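Local coordinates for protein phosphohistidine phosphatase sixA (Escherichia coli, PDB 1UJC) that removes phosphate from phosphohistidine, acting on the HPt domain of the ArcB sensor in the multistep His-Asp phosphorelay, at residues A[3-15]-A[23-35]. Numbering follows the deposited sequence.
With WO4 (tungstate(VI)ion), chain C.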
loop_
_atom_site.group_PDB
_atom_site.type_symbol
_atom_site.label_atom_id
_atom_site.label_comp_id
_atom_site.label_asym_id
_atom_site.label_seq_id
_atom_site.Cartn_x
_atom_site.Cartn_y
_atom_site.Cartn_z
ATOM N N VAL A 3 -7.169 0.823 6.547
ATOM C CA VAL A 3 -6.017 0.250 5.876
ATOM C C VAL A 3 -5.944 0.821 4.475
ATOM O O VAL A 3 -6.920 0.775 3.732
ATOM C CB VAL A 3 -6.119 -1.287 5.790
ATOM C CG1 VAL A 3 -4.884 -1.849 5.107
ATOM C CG2 VAL A 3 -6.269 -1.873 7.186
ATOM N N PHE A 4 -4.795 1.385 4.124
ATOM C CA PHE A 4 -4.611 1.945 2.795
ATOM C C PHE A 4 -3.592 1.103 2.050
ATOM O O PHE A 4 -2.402 1.132 2.359
ATOM C CB PHE A 4 -4.134 3.395 2.877
ATOM C CG PHE A 4 -5.094 4.304 3.588
ATOM C CD1 PHE A 4 -4.968 4.544 4.949
ATOM C CD2 PHE A 4 -6.139 4.907 2.894
ATOM C CE1 PHE A 4 -5.866 5.373 5.612
ATOM C CE2 PHE A 4 -7.045 5.740 3.550
ATOM C CZ PHE A 4 -6.908 5.973 4.910
ATOM N N ILE A 5 -4.074 0.354 1.066
ATOM C CA ILE A 5 -3.229 -0.526 0.274
ATOM C C ILE A 5 -2.777 0.180 -0.992
ATOM O O ILE A 5 -3.599 0.625 -1.797
ATOM C CB ILE A 5 -3.995 -1.809 -0.086
ATOM C CG1 ILE A 5 -4.505 -2.468 1.202
ATOM C CG2 ILE A 5 -3.096 -2.754 -0.871
ATOM C CD1 ILE A 5 -5.399 -3.658 0.993
ATOM N N MET A 6 -1.466 0.275 -1.173
ATOM C CA MET A 6 -0.920 0.960 -2.331
ATOM C C MET A 6 0.047 0.134 -3.169
ATOM O O MET A 6 0.877 -0.606 -2.644
ATOM C CB MET A 6 -0.236 2.252 -1.869
ATOM C CG MET A 6 0.437 3.066 -2.959
ATOM S SD MET A 6 1.093 4.608 -2.278
ATOM C CE MET A 6 1.108 5.671 -3.758
ATOM N N ARG A 7 -0.081 0.256 -4.484
ATOM C CA ARG A 7 0.812 -0.441 -5.400
ATOM C C ARG A 7 1.975 0.513 -5.652
ATOM O O ARG A 7 1.771 1.708 -5.854
ATOM C CB ARG A 7 0.108 -0.744 -6.726
ATOM C CG ARG A 7 1.008 -1.414 -7.747
ATOM C CD ARG A 7 0.278 -1.639 -9.057
ATOM N NE ARG A 7 1.127 -2.309 -10.033
ATOM C CZ ARG A 7 0.848 -2.401 -11.329
ATOM N NH1 ARG A 7 -0.263 -1.862 -11.813
ATOM N NH2 ARG A 7 1.686 -3.027 -12.144
ATOM N N HIS A 8 3.192 -0.013 -5.620
ATOM C CA HIS A 8 4.374 0.800 -5.846
ATOM C C HIS A 8 4.201 1.583 -7.150
ATOM O O HIS A 8 3.401 1.206 -8.006
ATOM C CB HIS A 8 5.602 -0.102 -5.937
ATOM C CG HIS A 8 5.625 -0.948 -7.169
ATOM N ND1 HIS A 8 5.892 -0.429 -8.416
ATOM C CD2 HIS A 8 5.366 -2.263 -7.356
ATOM C CE1 HIS A 8 5.794 -1.387 -9.319
ATOM N NE2 HIS A 8 5.475 -2.510 -8.701
ATOM N N GLY A 9 4.955 2.669 -7.291
ATOM C CA GLY A 9 4.861 3.491 -8.486
ATOM C C GLY A 9 5.573 2.907 -9.694
ATOM O O GLY A 9 6.300 1.922 -9.582
ATOM N N ASP A 10 5.347 3.521 -10.853
ATOM C CA ASP A 10 5.952 3.103 -12.109
ATOM C C ASP A 10 7.455 2.879 -11.908
ATOM O O ASP A 10 8.148 3.728 -11.345
ATOM C CB ASP A 10 5.707 4.178 -13.171
ATOM C CG ASP A 10 6.157 3.751 -14.553
ATOM O OD1 ASP A 10 5.571 2.806 -15.122
ATOM O OD2 ASP A 10 7.102 4.365 -15.072
ATOM N N ALA A 11 7.956 1.741 -12.376
ATOM C CA ALA A 11 9.364 1.412 -12.193
ATOM C C ALA A 11 10.100 1.030 -13.471
ATOM O O ALA A 11 9.511 0.484 -14.402
ATOM C CB ALA A 11 9.490 0.285 -11.178
ATOM N N ALA A 12 11.400 1.310 -13.496
ATOM C CA ALA A 12 12.230 0.985 -14.646
ATOM C C ALA A 12 12.105 -0.503 -14.943
ATOM O O ALA A 12 12.076 -1.331 -14.029
ATOM C CB ALA A 12 13.677 1.344 -14.360
ATOM N N LEU A 13 12.027 -0.840 -16.226
ATOM C CA LEU A 13 11.896 -2.231 -16.636
ATOM C C LEU A 13 13.173 -3.038 -16.457
ATOM O O LEU A 13 13.125 -4.233 -16.143
ATOM C CB LEU A 13 11.450 -2.309 -18.097
ATOM C CG LEU A 13 9.950 -2.131 -18.331
ATOM C CD1 LEU A 13 9.656 -2.082 -19.818
ATOM C CD2 LEU A 13 9.201 -3.286 -17.668
ATOM N N ASP A 14 14.317 -2.391 -16.647
ATOM C CA ASP A 14 15.584 -3.095 -16.526
ATOM C C ASP A 14 16.424 -2.670 -15.327
ATOM O O ASP A 14 16.513 -1.488 -14.993
ATOM C CB ASP A 14 16.405 -2.914 -17.800
ATOM C CG ASP A 14 17.373 -4.061 -18.034
ATOM O OD1 ASP A 14 18.448 -3.827 -18.625
ATOM O OD2 ASP A 14 17.052 -5.205 -17.638
ATOM N N ALA A 15 17.039 -3.661 -14.694
ATOM C CA ALA A 15 17.912 -3.469 -13.545
ATOM C C ALA A 15 18.722 -4.754 -13.400
ATOM O O ALA A 15 18.445 -5.744 -14.078
ATOM C CB ALA A 15 17.088 -3.213 -12.285
ATOM N N LEU A 23 12.457 3.254 -9.059
ATOM C CA LEU A 23 11.245 3.920 -9.512
ATOM C C LEU A 23 11.620 4.852 -10.662
ATOM O O LEU A 23 12.753 5.311 -10.746
ATOM C CB LEU A 23 10.651 4.723 -8.350
ATOM C CG LEU A 23 9.165 4.590 -7.998
ATOM C CD1 LEU A 23 8.702 3.138 -8.123
ATOM C CD2 LEU A 23 8.953 5.108 -6.579
ATOM N N THR A 24 10.685 5.109 -11.568
ATOM C CA THR A 24 10.955 6.028 -12.671
ATOM C C THR A 24 10.560 7.424 -12.189
ATOM O O THR A 24 9.905 7.574 -11.156
ATOM C CB THR A 24 10.096 5.723 -13.906
ATOM O OG1 THR A 24 8.727 6.027 -13.607
ATOM C CG2 THR A 24 10.218 4.256 -14.310
ATOM N N THR A 25 10.954 8.439 -12.948
ATOM C CA THR A 25 10.622 9.815 -12.619
ATOM C C THR A 25 9.109 9.961 -12.499
ATOM O O THR A 25 8.611 10.565 -11.549
ATOM C CB THR A 25 11.147 10.764 -13.709
ATOM O OG1 THR A 25 12.580 10.729 -13.703
ATOM C CG2 THR A 25 10.672 12.179 -13.470
ATOM N N ASN A 26 8.385 9.402 -13.463
ATOM C CA ASN A 26 6.924 9.452 -13.468
ATOM C C ASN A 26 6.398 8.705 -12.248
ATOM O O ASN A 26 5.476 9.168 -11.580
ATOM C CB ASN A 26 6.378 8.820 -14.757
ATOM C CG ASN A 26 4.869 8.628 -14.728
ATOM O OD1 ASN A 26 4.098 9.595 -14.742
ATOM N ND2 ASN A 26 4.441 7.369 -14.683
ATOM N N GLY A 27 6.996 7.551 -11.961
ATOM C CA GLY A 27 6.584 6.767 -10.811
ATOM C C GLY A 27 6.716 7.583 -9.541
ATOM O O GLY A 27 5.900 7.461 -8.626
ATOM N N CYS A 28 7.758 8.408 -9.477
ATOM C CA CYS A 28 7.980 9.272 -8.328
ATOM C C CYS A 28 6.916 10.363 -8.342
ATOM O O CYS A 28 6.248 10.606 -7.336
ATOM C CB CYS A 28 9.371 9.920 -8.391
ATOM S SG CYS A 28 10.754 8.815 -8.011
ATOM N N ASP A 29 6.755 11.007 -9.494
ATOM C CA ASP A 29 5.778 12.078 -9.634
ATOM C C ASP A 29 4.379 11.643 -9.214
ATOM O O ASP A 29 3.733 12.308 -8.404
ATOM C CB ASP A 29 5.731 12.588 -11.077
ATOM C CG ASP A 29 7.067 13.141 -11.553
ATOM O OD1 ASP A 29 7.743 13.854 -10.781
ATOM O OD2 ASP A 29 7.430 12.871 -12.716
ATOM N N GLU A 30 3.914 10.522 -9.759
ATOM C CA GLU A 30 2.582 10.030 -9.433
ATOM C C GLU A 30 2.456 9.590 -7.986
ATOM O O GLU A 30 1.387 9.717 -7.389
ATOM C CB GLU A 30 2.195 8.870 -10.343
ATOM C CG GLU A 30 2.203 9.220 -11.808
ATOM C CD GLU A 30 1.520 8.167 -12.639
ATOM O OE1 GLU A 30 1.784 6.967 -12.404
ATOM O OE2 GLU A 30 0.724 8.539 -13.528
ATOM N N SER A 31 3.535 9.065 -7.420
ATOM C CA SER A 31 3.479 8.639 -6.032
ATOM C C SER A 31 3.306 9.854 -5.124
ATOM O O SER A 31 2.600 9.784 -4.117
ATOM C CB SER A 31 4.736 7.852 -5.659
ATOM O OG SER A 31 4.639 6.521 -6.142
ATOM N N ARG A 32 3.945 10.966 -5.487
ATOM C CA ARG A 32 3.828 12.197 -4.710
ATOM C C ARG A 32 2.422 12.757 -4.898
ATOM O O ARG A 32 1.838 13.339 -3.980
ATOM C CB ARG A 32 4.861 13.241 -5.163
ATOM C CG ARG A 32 6.245 13.093 -4.533
ATOM C CD ARG A 32 7.036 14.409 -4.621
ATOM N NE ARG A 32 8.151 14.445 -3.672
ATOM C CZ ARG A 32 9.390 14.045 -3.947
ATOM N NH1 ARG A 32 9.688 13.583 -5.150
ATOM N NH2 ARG A 32 10.332 14.094 -3.015
ATOM N N LEU A 33 1.884 12.568 -6.101
ATOM C CA LEU A 33 0.546 13.038 -6.438
ATOM C C LEU A 33 -0.485 12.379 -5.518
ATOM O O LEU A 33 -1.343 13.053 -4.939
ATOM C CB LEU A 33 0.239 12.698 -7.900
ATOM C CG LEU A 33 -0.988 13.326 -8.563
ATOM C CD1 LEU A 33 -0.903 14.847 -8.471
ATOM C CD2 LEU A 33 -1.047 12.893 -10.028
ATOM N N MET A 34 -0.394 11.058 -5.387
ATOM C CA MET A 34 -1.310 10.304 -4.534
ATOM C C MET A 34 -1.093 10.651 -3.060
ATOM O O MET A 34 -2.045 10.703 -2.278
ATOM C CB MET A 34 -1.108 8.803 -4.738
ATOM C CG MET A 34 -1.523 8.288 -6.111
ATOM S SD MET A 34 -3.296 8.460 -6.421
ATOM C CE MET A 34 -3.948 7.380 -5.181
ATOM N N ALA A 35 0.160 10.884 -2.688
ATOM C CA ALA A 35 0.497 11.234 -1.312
ATOM C C ALA A 35 -0.185 12.542 -0.925
ATOM O O ALA A 35 -0.797 12.644 0.138
ATOM C CB ALA A 35 2.005 11.369 -1.162
HETATM W W WO4 C . 4.837 -4.609 -9.862
HETATM O O1 WO4 C . 3.336 -4.255 -9.074
HETATM O O2 WO4 C . 6.066 -4.920 -8.679
HETATM O O3 WO4 C . 5.259 -3.371 -10.992
HETATM O O4 WO4 C . 4.647 -6.068 -10.773
HETATM O O HOH W 1 3.030 5.504 -10.791
#
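Asp10 grips Thr24, the N-cap of helix 25-40, twice: its carbonyl O accepts from Thr24 N in a nearly straight bond (2.9 Å, 176°), and OD2 accepts from Thr24 OG1 on its anti lone pair (2.7 Å). While donating to Asp10, OG1 also accepts from Gly27 N and caps the helix; chi1 of 68°, placing OG1 between backbone N and carbonyl carbon, suits both tasks. The backbones come closest where Asp10 meets Gly27, with Gly27 CA 3.5 Å from Asp10 O in a CA-H...O contact; beside it Gly9 CA packs on Ser31 OG, which donates to Gly27 O. A water links Asp10 N to Glu30 OE1.

Arg7 and His8, with Gly9 the Arg-His-Gly signature of the histidine phosphatase superfamily, reach the tungstate: His8 NE2 lies 2.5 Å from tungsten and Arg7 NE donates to O1. His8 ND1 donates to Gly9 O (2.7 Å), nearly in the ring plane, fixing the imidazole's rotation; a leucine here would probably leave Gly9 O without this donor and the oxyanion without its nitrogen ligand. Arg55, His108 and Leu109 complete the pocket. Strand 2-7, between strands 102-107 and 133-138, thus runs into a loop held on helix 25-40, with helix 54-66 flanking through Thr59.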